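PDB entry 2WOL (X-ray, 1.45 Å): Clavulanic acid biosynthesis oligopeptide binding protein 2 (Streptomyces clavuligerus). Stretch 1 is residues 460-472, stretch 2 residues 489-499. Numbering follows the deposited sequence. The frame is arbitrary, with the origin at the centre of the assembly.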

# COMPACT_ATOMS: atom_id res chain seq x y z
N GLU A 460 -3.26 2.19 11.47
CA GLU A 460 -3.49 3.63 11.51
C GLU A 460 -2.20 4.43 11.32
O GLU A 460 -2.19 5.44 10.62
CB GLU A 460 -4.18 4.04 12.81
CG GLU A 460 -5.64 3.63 12.90
CD GLU A 460 -5.84 2.23 13.47
OE1 GLU A 460 -4.88 1.44 13.48
OE2 GLU A 460 -6.97 1.93 13.90
N TYR A 461 -1.10 3.96 11.93
CA TYR A 461 0.18 4.61 11.72
C TYR A 461 0.59 4.55 10.25
O TYR A 461 0.93 5.57 9.66
CB TYR A 461 1.30 4.03 12.59
CG TYR A 461 2.59 4.81 12.40
CD1 TYR A 461 2.86 5.93 13.18
CD2 TYR A 461 3.50 4.45 11.41
CE1 TYR A 461 4.02 6.67 12.99
CE2 TYR A 461 4.66 5.19 11.21
CZ TYR A 461 4.91 6.30 12.00
OH TYR A 461 6.06 7.03 11.80
N GLY A 462 0.57 3.35 9.68
CA GLY A 462 0.93 3.16 8.28
C GLY A 462 0.09 4.03 7.35
O GLY A 462 0.61 4.59 6.39
N PHE A 463 -1.20 4.14 7.66
CA PHE A 463 -2.09 4.91 6.80
C PHE A 463 -1.95 6.42 6.96
O PHE A 463 -1.85 7.15 5.97
CB PHE A 463 -3.55 4.49 7.00
CG PHE A 463 -4.49 5.18 6.05
CD1 PHE A 463 -4.70 4.65 4.78
CD2 PHE A 463 -5.11 6.37 6.40
CE1 PHE A 463 -5.53 5.30 3.87
CE2 PHE A 463 -5.95 7.02 5.50
CZ PHE A 463 -6.16 6.49 4.24
N LEU A 464 -1.97 6.89 8.21
CA LEU A 464 -2.12 8.32 8.46
C LEU A 464 -0.83 9.09 8.71
O LEU A 464 -0.71 10.24 8.29
CB LEU A 464 -3.13 8.57 9.59
CG LEU A 464 -3.68 10.00 9.73
CD1 LEU A 464 -4.20 10.54 8.40
CD2 LEU A 464 -4.76 10.08 10.80
N ALA A 465 0.15 8.48 9.38
CA ALA A 465 1.38 9.20 9.71
C ALA A 465 2.12 9.80 8.50
O ALA A 465 2.54 10.95 8.56
CB ALA A 465 2.31 8.36 10.56
N PRO A 466 2.29 9.02 7.41
CA PRO A 466 2.96 9.63 6.25
C PRO A 466 2.22 10.83 5.66
O PRO A 466 2.84 11.68 5.02
CB PRO A 466 3.00 8.48 5.23
CG PRO A 466 2.94 7.24 6.08
CD PRO A 466 1.96 7.61 7.15
N LEU A 467 0.92 10.91 5.91
CA LEU A 467 0.09 11.99 5.38
C LEU A 467 0.09 13.26 6.22
O LEU A 467 -0.12 14.35 5.68
CB LEU A 467 -1.36 11.52 5.22
CG LEU A 467 -1.67 10.37 4.25
CD1 LEU A 467 -3.18 10.14 4.21
CD2 LEU A 467 -1.12 10.64 2.84
N VAL A 468 0.31 13.13 7.54
CA VAL A 468 0.07 14.26 8.45
C VAL A 468 1.14 14.51 9.52
O VAL A 468 1.13 15.56 10.17
CB VAL A 468 -1.31 14.15 9.16
CG1 VAL A 468 -2.45 14.05 8.13
CG2 VAL A 468 -1.35 12.98 10.15
N ASP A 469 2.03 13.54 9.72
CA ASP A 469 3.05 13.64 10.77
C ASP A 469 4.16 14.58 10.31
O ASP A 469 4.76 14.37 9.26
CB ASP A 469 3.59 12.24 11.10
CG ASP A 469 4.52 12.22 12.31
OD1 ASP A 469 5.40 13.10 12.42
OD2 ASP A 469 4.37 11.30 13.13
N GLY A 470 4.41 15.62 11.11
CA GLY A 470 5.42 16.63 10.79
C GLY A 470 6.82 16.08 10.59
O GLY A 470 7.60 16.62 9.81
N ARG A 471 7.13 15.00 11.30
CA ARG A 471 8.43 14.33 11.19
C ARG A 471 8.57 13.54 9.89
O ARG A 471 9.66 13.07 9.55
CB ARG A 471 8.66 13.41 12.40
CG ARG A 471 8.96 14.11 13.73
CD ARG A 471 7.70 14.55 14.49
NE ARG A 471 6.70 13.50 14.64
CZ ARG A 471 6.54 12.73 15.71
NH1 ARG A 471 7.32 12.87 16.78
NH2 ARG A 471 5.59 11.81 15.72
N GLN A 472 7.46 13.39 9.16
CA GLN A 472 7.42 12.58 7.93
C GLN A 472 7.43 13.40 6.64
O GLN A 472 7.20 12.85 5.55
CB GLN A 472 6.22 11.62 7.94
CG GLN A 472 6.26 10.57 9.06
CD GLN A 472 7.56 9.79 9.08
OE1 GLN A 472 8.13 9.47 8.03
NE2 GLN A 472 8.04 9.49 10.28
N GLU A 489 0.72 18.91 18.51
CA GLU A 489 -0.32 18.14 19.18
C GLU A 489 -0.66 16.86 18.42
O GLU A 489 -0.86 15.80 19.03
CB GLU A 489 -1.56 19.00 19.44
CG GLU A 489 -1.34 20.11 20.47
CD GLU A 489 -2.61 20.87 20.81
OE1 GLU A 489 -3.08 21.66 19.95
OE2 GLU A 489 -3.13 20.70 21.93
N VAL A 490 -0.72 16.95 17.09
CA VAL A 490 -0.89 15.77 16.24
C VAL A 490 0.30 14.82 16.40
O VAL A 490 0.12 13.62 16.63
CB VAL A 490 -1.09 16.14 14.74
CG1 VAL A 490 -0.94 14.91 13.84
CG2 VAL A 490 -2.45 16.79 14.53
N ASN A 491 1.51 15.36 16.31
CA ASN A 491 2.73 14.56 16.47
C ASN A 491 2.78 13.84 17.83
O ASN A 491 3.12 12.65 17.90
CB ASN A 491 3.98 15.41 16.27
CG ASN A 491 4.05 16.05 14.88
OD1 ASN A 491 3.32 15.67 13.97
ND2 ASN A 491 4.94 17.02 14.73
N ALA A 492 2.43 14.57 18.89
CA ALA A 492 2.41 14.02 20.24
C ALA A 492 1.40 12.89 20.39
O ALA A 492 1.70 11.86 20.99
CB ALA A 492 2.14 15.11 21.27
N LEU A 493 0.20 13.07 19.82
CA LEU A 493 -0.82 12.03 19.84
C LEU A 493 -0.35 10.77 19.11
O LEU A 493 -0.54 9.66 19.61
CB LEU A 493 -2.14 12.52 19.24
CG LEU A 493 -3.02 13.45 20.08
CD1 LEU A 493 -4.13 14.02 19.23
CD2 LEU A 493 -3.60 12.73 21.30
N ILE A 494 0.28 10.96 17.95
CA ILE A 494 0.86 9.85 17.20
C ILE A 494 1.89 9.11 18.05
O ILE A 494 1.86 7.88 18.16
CB ILE A 494 1.45 10.32 15.84
CG1 ILE A 494 0.33 10.77 14.89
CG2 ILE A 494 2.31 9.21 15.20
CD1 ILE A 494 0.80 11.36 13.58
N ASP A 495 2.80 9.87 18.68
CA ASP A 495 3.78 9.28 19.58
C ASP A 495 3.11 8.47 20.69
O ASP A 495 3.56 7.37 21.02
CB ASP A 495 4.69 10.36 20.18
CG ASP A 495 5.71 10.90 19.17
OD1 ASP A 495 5.88 10.29 18.09
OD2 ASP A 495 6.34 11.93 19.47
N GLU A 496 2.02 8.99 21.24
CA GLU A 496 1.30 8.28 22.31
C GLU A 496 0.75 6.93 21.85
O GLU A 496 0.87 5.94 22.57
CB GLU A 496 0.19 9.14 22.92
CG GLU A 496 -0.36 8.55 24.22
CD GLU A 496 -1.37 9.44 24.92
OE1 GLU A 496 -1.48 10.64 24.57
OE2 GLU A 496 -2.06 8.92 25.82
N THR A 497 0.17 6.88 20.65
CA THR A 497 -0.36 5.62 20.11
C THR A 497 0.73 4.54 20.05
O THR A 497 0.47 3.38 20.34
CB THR A 497 -0.99 5.77 18.70
OG1 THR A 497 0.02 5.99 17.72
CG2 THR A 497 -2.02 6.90 18.65
N LEU A 498 1.94 4.96 19.69
CA LEU A 498 3.05 4.03 19.45
C LEU A 498 3.52 3.27 20.69
O LEU A 498 4.11 2.19 20.57
CB LEU A 498 4.21 4.74 18.76
CG LEU A 498 3.95 5.16 17.31
CD1 LEU A 498 5.09 6.03 16.79
CD2 LEU A 498 3.73 3.95 16.40
N HIS A 499 3.27 3.82 21.88
CA HIS A 499 3.58 3.13 23.14
C HIS A 499 2.35 2.65 23.91
O HIS A 499 2.48 2.08 24.99
CB HIS A 499 4.49 3.98 24.04
CG HIS A 499 3.80 5.17 24.65
ND1 HIS A 499 4.12 6.46 24.32
CD2 HIS A 499 2.82 5.25 25.58
CE1 HIS A 499 3.37 7.29 25.01
NE2 HIS A 499 2.56 6.58 25.78
O HOH W 1 1.43 17.09 12.38

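Two helices of one chain run nearly antiparallel here. The axes of helix 460-468 and helix 489-499 make an angle of 156° and come no closer than 11.4 Å. At that spacing the helices meet through side chains. The backbones draw nearer beyond the first helix, where the CA atoms of Asp469 and Asn491 lie 5.8 Å apart. The first helix is kinked at Pro466 and Leu467, whose N atoms make no bond to the turn before. Proline has no amide hydrogen to give, and Leu467 N bonds instead to Leu464 O at 3.0 Å.

The apolar part of the contact centres on Ile494. Ile494 CG2 lies 3.8 Å from Tyr461 CE1, at the edge of the ring. Ile494 CD1 lies 4.4 Å from Val468 CG2. Leu498 CD2 approaches Tyr461 CD1 at 3.9 Å, and Val490 CG1 lies 4.2 Å from Val468 CG2. These are van der Waals contacts between buried side chains.

The polar part follows the helix, in residues 469-471. Asn491 points toward this segment, and Asn491 OD1 accepts a hydrogen bond from Gly470 N at 3.1 Å, with an angle of 163°. This bond satisfies the backbone amide of Gly470. Water 1 lies within hydrogen-bonding distance of Asn491 OD1 (2.8 Å) and Val468 O (2.7 Å), and so bridges the two stretches. The ND2 of Asn491 is satisfied elsewhere in the structure. Gly470 suits this close approach: a CB in the ideal position would lie 2.9 Å from Asn491 ND2, a clash.

Arg471 carries the charged contacts. Its guanidinium lies between two carboxylates. Within its own stretch, Arg471 NE donates to Asp469 OD1 at 2.6 Å and Arg471 NH2 donates to Asp469 OD2 at 2.9 Å, a paired salt bridge. The backbone N of Arg471 also donates to Asp469 OD1, at 2.8 Å. Across the interface, Arg471 NH2 donates to Asp495 OD1 at 2.8 Å and Arg471 NH1 donates to Asp495 OD2 at 3.0 Å. A further bond from Arg471 NH1 to Asp495 OD1, at 3.2 Å and 136°, is weak. NE, NH1 and NH2 thus all have carboxylate acceptors, and both oxygens of each aspartate receive hydrogen bonds.

Asn491 CB lies over one face of the guanidinium, while Asp495 OD1 sits at its edge, where the N-H groups point. Arg471 NH2 is also 3.4 Å from Asn491 O, but the angle is too poor for a hydrogen bond. Asn491 O instead accepts from Asp495 N at 2.9 Å, within its own helix.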